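Local structure of alcohol dehydrogenase (Aeropyrum pernix, 1H2B) at residues M163-D168 against V329-H334; V203-V208 against V319-Q324; A176-A181 against Y312-E317; E93-G98 against V148-K153; V44-A49 against D99-H104. The protein probably catalyses the NAD(+)-dependent oxidation of alcohols to aldehydes or ketones, as a zinc-containing member of the alcohol dehydrogenase family. One frame throughout, in Å; residues are numbered along the deposited sequence. Where two conformers were deposited one is given.

Contact 1 of 5, residues M163-D168 against V329-H334. With ZN (zinc ion), chain J; OCA (octanoic acid (caprylic acid)), chain H.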
# COMPACT_ATOMS: atom_id res chain seq x y z
N MET B 163 30.42 -3.18 -11.63
CA MET B 163 29.03 -2.75 -11.55
C MET B 163 28.18 -3.31 -12.68
O MET B 163 26.96 -3.10 -12.66
CB MET B 163 28.97 -1.22 -11.59
CG MET B 163 29.56 -0.60 -10.27
SD MET B 163 29.37 1.22 -10.25
CE MET B 163 27.62 1.41 -9.77
N ALA B 164 28.78 -3.94 -13.69
CA ALA B 164 28.01 -4.34 -14.85
C ALA B 164 26.76 -5.15 -14.48
O ALA B 164 25.67 -4.88 -15.01
CB ALA B 164 28.85 -5.16 -15.88
N PRO B 165 26.90 -6.15 -13.61
CA PRO B 165 25.72 -6.98 -13.31
C PRO B 165 24.58 -6.24 -12.67
O PRO B 165 23.48 -6.80 -12.72
CB PRO B 165 26.28 -8.07 -12.39
CG PRO B 165 27.70 -8.19 -12.91
CD PRO B 165 28.11 -6.72 -12.95
N LEU B 166 24.80 -5.04 -12.13
CA LEU B 166 23.66 -4.29 -11.55
C LEU B 166 22.61 -3.97 -12.63
O LEU B 166 21.42 -3.79 -12.31
CB LEU B 166 24.15 -2.95 -10.89
CG LEU B 166 25.20 -3.20 -9.81
CD1 LEU B 166 25.61 -1.82 -9.35
CD2 LEU B 166 24.60 -3.96 -8.58
N ALA B 167 23.03 -3.92 -13.91
CA ALA B 167 22.16 -3.51 -15.00
C ALA B 167 21.06 -4.52 -15.35
O ALA B 167 20.07 -4.16 -15.96
CB ALA B 167 22.99 -3.26 -16.27
N ASP B 168 21.22 -5.77 -14.89
CA ASP B 168 20.17 -6.75 -15.17
C ASP B 168 20.00 -7.70 -13.96
O ASP B 168 18.94 -7.75 -13.34
CB ASP B 168 20.53 -7.54 -16.41
CG ASP B 168 19.45 -8.47 -16.82
OD1 ASP B 168 19.74 -9.70 -16.80
OD2 ASP B 168 18.31 -8.09 -17.16
N VAL B 329 28.88 -6.98 -6.24
CA VAL B 329 28.69 -8.18 -7.05
C VAL B 329 29.98 -8.97 -7.04
O VAL B 329 31.06 -8.41 -7.15
CB VAL B 329 28.26 -7.84 -8.51
CG1 VAL B 329 27.81 -9.08 -9.24
CG2 VAL B 329 27.09 -6.83 -8.50
N GLU B 330 29.84 -10.28 -6.87
CA GLU B 330 30.90 -11.24 -7.05
C GLU B 330 31.08 -11.50 -8.55
O GLU B 330 30.21 -12.07 -9.22
CB GLU B 330 30.55 -12.52 -6.26
CG GLU B 330 31.57 -13.64 -6.41
CD GLU B 330 32.89 -13.34 -5.72
OE1 GLU B 330 32.88 -12.73 -4.62
OE2 GLU B 330 33.94 -13.70 -6.31
N VAL B 331 32.22 -11.03 -9.09
CA VAL B 331 32.41 -11.09 -10.53
C VAL B 331 33.57 -11.99 -10.95
O VAL B 331 34.60 -12.05 -10.30
CB VAL B 331 32.52 -9.66 -11.19
CG1 VAL B 331 31.25 -8.85 -10.93
CG2 VAL B 331 33.72 -8.91 -10.67
N ASP B 332 33.34 -12.68 -12.05
CA ASP B 332 34.29 -13.54 -12.73
C ASP B 332 34.57 -12.91 -14.12
O ASP B 332 33.79 -13.03 -15.06
CB ASP B 332 33.63 -14.92 -12.80
CG ASP B 332 34.48 -15.94 -13.49
OD1 ASP B 332 35.71 -15.85 -13.39
OD2 ASP B 332 33.98 -16.85 -14.20
N ILE B 333 35.73 -12.24 -14.25
CA ILE B 333 36.03 -11.45 -15.44
C ILE B 333 36.73 -12.27 -16.49
O ILE B 333 37.72 -12.96 -16.19
CB ILE B 333 36.90 -10.23 -15.08
CG1 ILE B 333 36.17 -9.33 -14.08
CG2 ILE B 333 37.25 -9.43 -16.34
CD1 ILE B 333 37.01 -8.29 -13.44
N HIS B 334 36.20 -12.20 -17.70
CA HIS B 334 36.75 -12.88 -18.87
C HIS B 334 36.75 -11.98 -20.08
O HIS B 334 36.12 -10.92 -20.10
CB HIS B 334 35.96 -14.15 -19.13
CG HIS B 334 36.08 -15.14 -18.02
ND1 HIS B 334 37.17 -15.98 -17.89
CD2 HIS B 334 35.29 -15.36 -16.94
CE1 HIS B 334 37.03 -16.70 -16.79
NE2 HIS B 334 35.90 -16.35 -16.20
ZN ZN J . 19.37 -11.34 -17.98
C1 OCA H . 16.56 -10.87 -18.62
C2 OCA H . 15.19 -11.41 -19.06
C3 OCA H . 14.28 -10.26 -19.53
C4 OCA H . 13.06 -10.69 -20.34
C5 OCA H . 12.36 -9.46 -20.89
C6 OCA H . 11.01 -9.82 -21.51
C7 OCA H . 10.21 -8.61 -21.98
C8 OCA H . 8.90 -9.08 -22.59
O1 OCA H . 17.50 -11.67 -18.37
O2 OCA H . 16.73 -9.65 -18.47
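The puckered ring of Pro165 packs by its CB and CG atoms on Val329 and Val331. Pro165 CB lies 3.6 Å from Val329 CG1, and Pro165 CG lies 4.1 Å from Val331 CG1. The one flat ring here, the imidazole of His334, has Asp332 OD2 at its edge and in its plane. That bond, from His334 NE2 to Asp332 OD2, is weak, at 2.8 Å and 144°. Asp332 OD2 also forms a salt bridge with Arg345, and His334 ND1 is bonded to Glu338. In a structure of this protein Asp332 and His334 bind a further zinc ion, which is not bound to this chain here.

Val329 works with both methyls. With CG1 anti to the backbone N (chi1 -169°), that methyl reaches Pro165. Its CG2 turns to Leu166, 3.8 Å from Leu166 CD2, and the two side chains run past each other in opposite directions. Pro165 also touches Arg354 and Val356 of strand 354-358.

Farther along, Asp168 OD1 binds a zinc ion, which is also bound by His79, Cys54 and octanoic acid O1. Asp168 OD2 comes within 2.6 Å of octanoic acid O2. The contact packs the start of helix 166-181 against the chain entering strand 331-335. Between the segments it is apolar, and the polar chemistry lies at their outer ends: zinc and acid at Asp168, imidazole and carboxylate at Asp332 and His334.

Contact 2 of 5, residues V203-V208 against V319-Q324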
# COMPACT_ATOMS: atom_id res chain seq x y z
N VAL B 203 20.62 -12.01 -1.85
CA VAL B 203 20.97 -12.27 -0.43
C VAL B 203 21.38 -10.97 0.24
O VAL B 203 20.88 -10.65 1.33
CB VAL B 203 22.13 -13.31 -0.29
CG1 VAL B 203 22.66 -13.37 1.20
CG2 VAL B 203 21.68 -14.69 -0.76
N GLN B 204 22.27 -10.21 -0.40
CA GLN B 204 22.72 -8.94 0.15
C GLN B 204 21.58 -7.95 0.29
O GLN B 204 21.45 -7.26 1.29
CB GLN B 204 23.80 -8.31 -0.74
CG GLN B 204 25.02 -9.17 -0.92
CD GLN B 204 25.96 -8.56 -1.93
OE1 GLN B 204 26.51 -7.46 -1.69
NE2 GLN B 204 26.11 -9.22 -3.08
N LEU B 205 20.74 -7.87 -0.72
CA LEU B 205 19.66 -6.92 -0.66
C LEU B 205 18.62 -7.24 0.41
O LEU B 205 18.09 -6.33 0.99
CB LEU B 205 18.99 -6.80 -2.04
CG LEU B 205 19.89 -6.21 -3.12
CD1 LEU B 205 19.16 -6.27 -4.47
CD2 LEU B 205 20.19 -4.76 -2.81
N LEU B 206 18.33 -8.52 0.63
CA LEU B 206 17.39 -8.93 1.68
C LEU B 206 17.94 -8.45 3.04
O LEU B 206 17.16 -8.02 3.90
CB LEU B 206 17.12 -10.42 1.65
CG LEU B 206 16.25 -10.94 0.46
CD1 LEU B 206 16.41 -12.45 0.29
CD2 LEU B 206 14.78 -10.51 0.78
N LYS B 207 19.25 -8.50 3.22
CA LYS B 207 19.80 -8.00 4.50
C LYS B 207 19.78 -6.48 4.69
O LYS B 207 19.71 -5.99 5.83
CB LYS B 207 21.24 -8.51 4.67
CG LYS B 207 21.37 -10.03 4.78
CD LYS B 207 20.63 -10.63 5.98
CE LYS B 207 21.20 -10.10 7.29
NZ LYS B 207 20.69 -10.88 8.45
N VAL B 208 19.93 -5.75 3.59
CA VAL B 208 19.94 -4.31 3.56
C VAL B 208 18.52 -3.76 3.63
O VAL B 208 18.29 -2.70 4.27
CB VAL B 208 20.60 -3.82 2.19
CG1 VAL B 208 20.37 -2.33 1.99
CG2 VAL B 208 22.06 -4.17 2.18
N VAL B 319 21.95 1.53 -8.02
CA VAL B 319 23.24 2.12 -8.25
C VAL B 319 23.66 2.93 -7.00
O VAL B 319 24.81 2.85 -6.61
CB VAL B 319 23.22 2.99 -9.48
CG1 VAL B 319 24.52 3.87 -9.57
CG2 VAL B 319 23.13 2.11 -10.71
N THR B 320 22.72 3.65 -6.40
CA THR B 320 23.01 4.37 -5.15
C THR B 320 23.52 3.42 -4.05
O THR B 320 24.56 3.66 -3.41
CB THR B 320 21.78 5.12 -4.68
OG1 THR B 320 21.48 6.18 -5.61
CG2 THR B 320 22.11 5.79 -3.29
N LEU B 321 22.83 2.30 -3.82
CA LEU B 321 23.28 1.32 -2.83
C LEU B 321 24.69 0.81 -3.14
O LEU B 321 25.51 0.62 -2.24
CB LEU B 321 22.34 0.10 -2.85
CG LEU B 321 21.07 0.14 -2.05
CD1 LEU B 321 20.36 -1.21 -2.22
CD2 LEU B 321 21.34 0.44 -0.55
N ALA B 322 24.98 0.55 -4.41
CA ALA B 322 26.30 0.08 -4.80
C ALA B 322 27.38 1.14 -4.54
O ALA B 322 28.46 0.81 -3.99
CB ALA B 322 26.29 -0.40 -6.27
N LEU B 323 27.06 2.38 -4.87
CA LEU B 323 28.04 3.48 -4.67
C LEU B 323 28.25 3.71 -3.18
O LEU B 323 29.35 4.15 -2.77
CB LEU B 323 27.59 4.74 -5.39
CG LEU B 323 27.68 4.57 -6.92
CD1 LEU B 323 27.09 5.81 -7.59
CD2 LEU B 323 29.14 4.30 -7.40
N GLN B 324 27.24 3.41 -2.36
CA GLN B 324 27.37 3.46 -0.89
C GLN B 324 28.17 2.31 -0.30
O GLN B 324 28.45 2.31 0.91
CB GLN B 324 25.97 3.50 -0.22
CG GLN B 324 25.24 4.78 -0.45
CD GLN B 324 23.82 4.75 0.07
OE1 GLN B 324 23.29 3.66 0.38
NE2 GLN B 324 23.20 5.88 0.16
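Leu321 holds CG beside its backbone N (chi1 -84°) and runs on extended, which carries its two methyls over to Leu205 and Val208. Val208 answers with CG1 anti to its own backbone N (chi1 168°). Its side chain then meets that of Leu321 tip to tip. Val208 CG1 is 3.9 Å from Leu321 CD2. Leu205 comes in at a slant instead. Its CD2 lies 3.6 Å from Leu321 CD1, the closer of the two approaches. Leu205 and Val208 are three residues apart, so they stand on one face of their helix. Leu321 uses one methyl for each.

The packing is purely apolar and narrow. The backbones stay apart, with 9.1 Å between Val208 CA and Leu321 CA. Leu205 also touches Tyr174 and Val177 of helix 166-181. Leu321 also touches Pro186 of the second subunit, so this spot lies beside a subunit interface. Gln204 NE2 also gives a hydrogen bond to Arg328 O, which ties helix 197-209 to the chain beyond helix 312-323.

Helix 197-209 follows strand 189-193 of the six-stranded parallel sheet. The turn and the first residues of the helix fit the GxGxxG pattern of Rossmann-type folds; Gly197 and Leu198 there bind the coenzyme. Helix 312-323 follows strand 303-306, an outermost strand of that sheet. The contact is helix-to-helix packing, between the helix after the first strand of a Rossmann-type NAD-binding domain and the helix that follows its outermost strand.

Contact 3 of 5, residues A176-A181 against Y312-E317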
# COMPACT_ATOMS: atom_id res chain seq x y z
N ALA B 176 12.57 -7.44 -7.20
CA ALA B 176 11.97 -8.58 -6.53
C ALA B 176 12.04 -8.45 -5.02
O ALA B 176 11.12 -8.84 -4.33
CB ALA B 176 12.69 -9.88 -7.03
N VAL B 177 13.17 -7.94 -4.50
CA VAL B 177 13.30 -7.76 -3.05
C VAL B 177 12.36 -6.66 -2.56
O VAL B 177 11.80 -6.78 -1.46
CB VAL B 177 14.78 -7.52 -2.65
CG1 VAL B 177 14.87 -6.97 -1.20
CG2 VAL B 177 15.59 -8.85 -2.82
N LYS B 178 12.18 -5.60 -3.35
CA LYS B 178 11.13 -4.60 -3.02
C LYS B 178 9.78 -5.26 -2.88
O LYS B 178 9.05 -4.98 -1.90
CB LYS B 178 11.05 -3.52 -4.08
CG LYS B 178 12.27 -2.65 -4.12
CD LYS B 178 11.96 -1.32 -4.81
CE LYS B 178 12.45 -0.16 -3.98
NZ LYS B 178 11.88 1.20 -4.29
N LYS B 179 9.41 -6.14 -3.81
CA LYS B 179 8.15 -6.87 -3.66
C LYS B 179 8.14 -7.67 -2.35
O LYS B 179 7.19 -7.58 -1.56
CB LYS B 179 7.92 -7.86 -4.83
CG LYS B 179 7.61 -7.22 -6.18
CD LYS B 179 7.35 -8.36 -7.14
CE LYS B 179 6.72 -7.86 -8.42
NZ LYS B 179 7.61 -6.92 -9.11
N ALA B 180 9.22 -8.38 -2.06
CA ALA B 180 9.31 -9.20 -0.86
C ALA B 180 9.13 -8.37 0.40
O ALA B 180 8.45 -8.83 1.33
CB ALA B 180 10.66 -9.93 -0.82
N ALA B 181 9.79 -7.22 0.45
CA ALA B 181 9.89 -6.41 1.67
C ALA B 181 8.51 -5.99 2.16
O ALA B 181 8.30 -5.82 3.38
CB ALA B 181 10.71 -5.25 1.44
N TYR B 312 13.42 2.34 -14.30
CA TYR B 312 14.60 3.21 -14.29
C TYR B 312 14.90 3.74 -12.91
O TYR B 312 16.06 3.80 -12.51
CB TYR B 312 14.35 4.35 -15.24
CG TYR B 312 15.53 5.28 -15.43
CD1 TYR B 312 16.52 5.01 -16.39
CD2 TYR B 312 15.62 6.41 -14.67
CE1 TYR B 312 17.58 5.88 -16.60
CE2 TYR B 312 16.70 7.32 -14.85
CZ TYR B 312 17.67 7.04 -15.81
OH TYR B 312 18.73 7.92 -16.01
N VAL B 313 13.85 4.09 -12.20
CA VAL B 313 14.06 4.60 -10.83
C VAL B 313 14.69 3.52 -9.94
O VAL B 313 15.60 3.80 -9.15
CB VAL B 313 12.76 5.18 -10.25
CG1 VAL B 313 12.86 5.39 -8.74
CG2 VAL B 313 12.43 6.50 -10.98
N GLU B 314 14.23 2.29 -10.09
CA GLU B 314 14.80 1.17 -9.33
C GLU B 314 16.29 0.96 -9.67
O GLU B 314 17.09 0.71 -8.78
CB GLU B 314 14.01 -0.11 -9.62
CG GLU B 314 12.67 -0.04 -8.89
CD GLU B 314 11.64 -1.08 -9.33
OE1 GLU B 314 11.74 -1.63 -10.45
OE2 GLU B 314 10.72 -1.33 -8.52
N LEU B 315 16.68 1.10 -10.95
CA LEU B 315 18.11 0.98 -11.28
C LEU B 315 18.88 2.12 -10.60
O LEU B 315 19.97 1.88 -10.05
CB LEU B 315 18.35 1.03 -12.81
CG LEU B 315 19.81 0.83 -13.20
CD1 LEU B 315 20.48 -0.45 -12.69
CD2 LEU B 315 19.82 0.97 -14.74
N HIS B 316 18.30 3.31 -10.61
CA HIS B 316 18.97 4.43 -9.94
C HIS B 316 19.16 4.17 -8.45
O HIS B 316 20.23 4.43 -7.91
CB HIS B 316 18.13 5.69 -10.15
CG HIS B 316 18.85 6.93 -9.75
ND1 HIS B 316 19.70 7.61 -10.59
CD2 HIS B 316 18.91 7.56 -8.56
CE1 HIS B 316 20.23 8.63 -9.94
NE2 HIS B 316 19.76 8.62 -8.70
N GLU B 317 18.11 3.69 -7.77
CA GLU B 317 18.24 3.34 -6.36
C GLU B 317 19.30 2.28 -6.10
O GLU B 317 20.06 2.34 -5.15
CB GLU B 317 16.90 2.83 -5.82
CG GLU B 317 15.87 3.97 -5.80
CD GLU B 317 14.46 3.55 -5.49
OE1 GLU B 317 14.22 2.37 -5.17
OE2 GLU B 317 13.57 4.41 -5.54
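Glu317 OE1 is held by two groups. Lys178 NZ donates to Glu317 OE1 at 2.8 Å in a salt bridge, and the hydroxyl of Tyr174 is hydrogen-bonded to the same oxygen. Glu317 OE1 receives the lysine on its syn lone pair, on the side of the other carboxylate oxygen. The two side chains meet at about a right angle. Lys178 was modelled in two conformers, so the bridge describes one of them and may not always be made.

The lysine chain bends at chi3 (131°), which turns its end to Glu317. Lys178 CD passes 3.9 Å from Glu314 OE2. Lys178 NZ stays 5.1 Å from Glu314 OE2, so the opposite charges probably attract only at a distance. The main partners of Glu314 lie outside the two segments: its OE1 takes a hydrogen bond from Asn311 N and forms a salt bridge with Arg175.

Segment 176-181 ends helix 166-181, and segment 312-317 begins helix 312-323. Of the first segment, Ala176, Val177 and Ala180 touch strand 255-260. Val177 also packs on helix 197-209. Of the second, Tyr312 and Leu315 touch Ile149 of strand 148-150. Tyr312 also makes a cation-pi contact with Arg116 of the third subunit.

Contact 4 of 5, residues E93-G98 against V148-K153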
# COMPACT_ATOMS: atom_id res chain seq x y z
N GLU B 93 20.97 15.43 -23.73
CA GLU B 93 21.61 16.32 -22.77
C GLU B 93 22.50 15.61 -21.76
O GLU B 93 22.22 14.48 -21.36
CB GLU B 93 20.56 17.18 -22.05
CG GLU B 93 19.52 17.75 -23.00
CD GLU B 93 18.33 18.35 -22.28
OE1 GLU B 93 17.20 17.82 -22.45
OE2 GLU B 93 18.51 19.35 -21.57
N GLY B 94 23.55 16.30 -21.30
CA GLY B 94 24.36 15.86 -20.18
C GLY B 94 25.26 14.65 -20.42
O GLY B 94 25.80 14.09 -19.49
N LEU B 95 25.44 14.28 -21.69
CA LEU B 95 26.29 13.13 -22.06
C LEU B 95 27.30 13.46 -23.12
O LEU B 95 26.95 14.02 -24.15
CB LEU B 95 25.40 11.96 -22.54
CG LEU B 95 24.45 11.35 -21.50
CD1 LEU B 95 23.38 10.43 -22.17
CD2 LEU B 95 25.23 10.63 -20.41
N GLU B 96 28.54 13.09 -22.87
CA GLU B 96 29.59 13.34 -23.87
C GLU B 96 30.61 12.22 -23.83
O GLU B 96 30.74 11.47 -22.85
CB GLU B 96 30.19 14.74 -23.72
CG GLU B 96 30.96 14.95 -22.46
CD GLU B 96 31.38 16.41 -22.20
OE1 GLU B 96 31.04 17.33 -22.95
OE2 GLU B 96 32.02 16.60 -21.18
N LYS B 97 31.35 12.11 -24.94
CA LYS B 97 32.35 11.08 -25.08
C LYS B 97 33.18 10.95 -23.82
O LYS B 97 33.73 11.94 -23.31
CB LYS B 97 33.25 11.32 -26.33
CG LYS B 97 34.35 10.24 -26.47
CD LYS B 97 34.85 10.03 -27.91
CE LYS B 97 35.99 8.98 -27.88
NZ LYS B 97 36.41 8.53 -29.23
N GLY B 98 33.29 9.72 -23.33
CA GLY B 98 34.11 9.38 -22.19
C GLY B 98 33.33 9.23 -20.89
O GLY B 98 33.89 8.69 -19.91
N VAL B 148 20.17 5.53 -20.06
CA VAL B 148 21.47 5.80 -19.48
C VAL B 148 21.41 6.35 -18.05
O VAL B 148 20.63 7.27 -17.77
CB VAL B 148 22.23 6.84 -20.35
CG1 VAL B 148 23.56 7.26 -19.72
CG2 VAL B 148 22.51 6.24 -21.70
N ILE B 149 22.25 5.80 -17.19
CA ILE B 149 22.52 6.39 -15.88
C ILE B 149 24.00 6.70 -15.82
O ILE B 149 24.84 5.82 -15.98
CB ILE B 149 22.10 5.46 -14.75
CG1 ILE B 149 20.58 5.42 -14.71
CG2 ILE B 149 22.68 5.99 -13.40
CD1 ILE B 149 20.09 4.43 -13.68
N LYS B 150 24.30 7.98 -15.59
CA LYS B 150 25.68 8.42 -15.46
C LYS B 150 26.27 8.03 -14.11
O LYS B 150 25.63 8.17 -13.06
CB LYS B 150 25.73 9.95 -15.60
CG LYS B 150 25.59 10.39 -16.97
CD LYS B 150 25.60 11.92 -17.07
CE LYS B 150 26.97 12.48 -16.84
NZ LYS B 150 26.86 13.99 -16.88
N LEU B 151 27.50 7.51 -14.16
CA LEU B 151 28.24 7.14 -12.98
C LEU B 151 29.24 8.24 -12.67
O LEU B 151 29.47 9.14 -13.51
CB LEU B 151 28.94 5.81 -13.23
CG LEU B 151 27.89 4.71 -13.41
CD1 LEU B 151 28.52 3.49 -13.92
CD2 LEU B 151 27.23 4.44 -12.06
N PRO B 152 29.79 8.22 -11.47
CA PRO B 152 30.76 9.28 -11.12
C PRO B 152 31.91 9.29 -12.12
O PRO B 152 32.43 8.23 -12.50
CB PRO B 152 31.24 8.86 -9.73
CG PRO B 152 30.03 8.13 -9.16
CD PRO B 152 29.56 7.30 -10.35
N LYS B 153 32.26 10.50 -12.56
CA LYS B 153 33.22 10.71 -13.64
C LYS B 153 34.57 10.07 -13.33
O LYS B 153 35.26 9.56 -14.22
CB LYS B 153 33.35 12.21 -13.87
CG LYS B 153 33.97 12.54 -15.21
CD LYS B 153 33.97 14.02 -15.49
CE LYS B 153 34.54 14.26 -16.88
NZ LYS B 153 36.03 14.06 -16.92
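In the GroES-like domain, Gly94 and Leu95 of the loop between strands 81-88 and 100-103 pack on Val148 and Lys150 of strand 148-150. This strand runs antiparallel to strand 100-103, and the loop folds back over the neighbour of the strand it leads into. The contact lies away from the metal and coenzyme sites.

Leu95 carries the apolar part. Both methyls touch Val148 CG1, and CD2 also reaches Lys150. Leu95 CD1 is 4.0 Å from Val148 CG1, and Leu95 CD2 is 3.8 Å from the same methyl, and these side chains meet tip to tip. Leu95 and Lys150 instead slide past each other in opposite directions. Leu95 also rests on Ile85 and Val88 of strand 81-88, so it touches both strands that flank 100-103.

The aliphatic part of Lys150 is pressed on Leu95: Lys150 CG lies only 3.5 Å from Leu95 CD2, tighter than usual. Beyond it the chain bends at chi3 (73°), which brings the amine to the loop backbone. Lys150 NZ donates to Gly94 O at 2.8 Å, in the carbonyl plane, with a C=O...N angle of 153°.

Contact 5 of 5, residues V44-A49 against D99-H104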
# COMPACT_ATOMS: atom_id res chain seq x y z
N VAL B 44 22.21 7.27 -28.58
CA VAL B 44 23.47 7.14 -27.85
C VAL B 44 24.21 5.90 -28.32
O VAL B 44 23.61 4.86 -28.48
CB VAL B 44 23.26 6.98 -26.30
CG1 VAL B 44 24.58 6.67 -25.60
CG2 VAL B 44 22.62 8.23 -25.72
N ILE B 45 25.50 6.05 -28.58
CA ILE B 45 26.36 4.86 -28.75
C ILE B 45 27.37 4.79 -27.61
O ILE B 45 28.03 5.78 -27.26
CB ILE B 45 27.06 4.84 -30.14
CG1 ILE B 45 26.01 4.69 -31.23
CG2 ILE B 45 28.10 3.67 -30.19
CD1 ILE B 45 26.54 5.01 -32.63
N VAL B 46 27.50 3.60 -27.02
CA VAL B 46 28.40 3.35 -25.91
C VAL B 46 29.52 2.44 -26.36
O VAL B 46 29.28 1.48 -27.09
CB VAL B 46 27.61 2.67 -24.74
CG1 VAL B 46 28.53 2.22 -23.64
CG2 VAL B 46 26.55 3.64 -24.22
N ARG B 47 30.73 2.78 -25.94
CA ARG B 47 31.89 1.87 -25.95
C ARG B 47 31.78 0.97 -24.72
O ARG B 47 31.90 1.44 -23.56
CB ARG B 47 33.19 2.68 -25.99
CG ARG B 47 34.43 1.83 -25.89
CD ARG B 47 35.75 2.63 -26.01
NE ARG B 47 35.90 3.73 -25.05
CZ ARG B 47 36.56 3.64 -23.89
NH1 ARG B 47 37.08 2.48 -23.50
NH2 ARG B 47 36.68 4.73 -23.10
N ILE B 48 31.50 -0.31 -24.96
CA ILE B 48 31.32 -1.25 -23.87
C ILE B 48 32.59 -1.45 -23.07
O ILE B 48 33.68 -1.66 -23.65
CB ILE B 48 30.85 -2.58 -24.45
CG1 ILE B 48 29.49 -2.39 -25.15
CG2 ILE B 48 30.82 -3.73 -23.36
CD1 ILE B 48 28.24 -2.19 -24.14
N ALA B 49 32.46 -1.35 -21.75
CA ALA B 49 33.55 -1.67 -20.79
C ALA B 49 33.34 -3.03 -20.13
O ALA B 49 34.29 -3.75 -19.84
CB ALA B 49 33.70 -0.55 -19.73
N ASP B 99 32.07 9.69 -20.84
CA ASP B 99 31.33 9.65 -19.58
C ASP B 99 31.05 8.18 -19.23
O ASP B 99 30.49 7.47 -20.06
CB ASP B 99 30.00 10.37 -19.70
CG ASP B 99 30.10 11.89 -19.72
OD1 ASP B 99 31.18 12.38 -19.32
OD2 ASP B 99 29.11 12.59 -20.10
N PRO B 100 31.36 7.73 -18.02
CA PRO B 100 31.02 6.35 -17.64
C PRO B 100 29.53 6.22 -17.36
O PRO B 100 28.92 7.11 -16.74
CB PRO B 100 31.83 6.10 -16.37
CG PRO B 100 31.94 7.56 -15.76
CD PRO B 100 32.15 8.43 -16.98
N VAL B 101 28.97 5.10 -17.80
CA VAL B 101 27.52 4.92 -17.72
C VAL B 101 27.18 3.46 -17.47
O VAL B 101 27.96 2.51 -17.77
CB VAL B 101 26.78 5.35 -19.03
CG1 VAL B 101 26.95 6.88 -19.28
CG2 VAL B 101 27.25 4.53 -20.26
N ILE B 102 25.99 3.26 -16.90
CA ILE B 102 25.39 1.94 -16.80
C ILE B 102 24.07 2.03 -17.55
O ILE B 102 23.39 3.05 -17.55
CB ILE B 102 25.21 1.47 -15.32
CG1 ILE B 102 24.57 0.05 -15.27
CG2 ILE B 102 24.32 2.47 -14.50
CD1 ILE B 102 24.76 -0.56 -13.85
N LEU B 103 23.71 0.95 -18.22
CA LEU B 103 22.53 0.96 -19.08
C LEU B 103 21.38 0.16 -18.56
O LEU B 103 21.50 -1.06 -18.32
CB LEU B 103 22.85 0.47 -20.51
CG LEU B 103 24.02 1.20 -21.17
CD1 LEU B 103 24.29 0.64 -22.61
CD2 LEU B 103 23.70 2.68 -21.28
N HIS B 104 20.22 0.81 -18.43
CA HIS B 104 18.99 0.06 -18.22
C HIS B 104 18.71 -0.79 -19.47
O HIS B 104 18.93 -0.33 -20.58
CB HIS B 104 17.82 1.02 -18.03
CG HIS B 104 16.58 0.33 -17.58
ND1 HIS B 104 15.76 -0.35 -18.45
CD2 HIS B 104 16.07 0.13 -16.34
CE1 HIS B 104 14.78 -0.93 -17.78
NE2 HIS B 104 14.95 -0.65 -16.49
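Apolar contacts make the whole of this meeting, and Val46 is at its centre. One methyl, Val46 CG2, serves both partners. It lies 4.1 Å from Val101 CG2 and 4.1 Å from Leu103 CD1. Val46 and Val101 reach toward each other tip to tip. Leu103 runs past Val46 in the opposite direction. The rotation of Val101 (chi1 -64°) sets CG2 between the backbone N and the carbonyl carbon and so turns this methyl to Val46. Both approaches are at the long end of van der Waals contact. The facing backbones are well apart, with 8.4 Å between Val46 CA and Val101 CA, so the segments meet through side chains.

Polar bonds serve the separate strands. Val46 pairs by backbone with Met141, and Arg47 with Tyr84. At the end of the second segment, His104 NE2 is bonded to Gly310 O and its ND1 to Ala106 N.

The two strands do not pair directly. Strand 81-88 lies between them, antiparallel to both, and the curled sheet brings 44-48 and 100-103 face to face, as in the GroES-like beta barrel. Val148 of strand 148-150 packs on Val101 and Leu103. Met141 of strand 140-143 lies on Leu103. Val82 of strand 81-88 touches Ile102.

How the contacts relate
From the N terminus, contact 5 opens first at 44-49. Contact 4 opens at 93-98, just before contact 5 closes at 99-104. Contact 4 closes at 148-153, so these two cross. Both tie loop and strands together within the GroES-like domain, where strands 100-103 and 148-150 are paired. Contact 1 opens after both, at 163-168, and closes last, at 329-334. It encloses contacts 3 and 2. Contact 3 opens at 176-181 and contact 2 at 203-208; they close in the same order along helix 312-323, so they cross too. That helix joins the domains: Leu315 and Val319 touch Ile149, Leu151 and Ile102. Met163 and Leu166 reach it from contact 1.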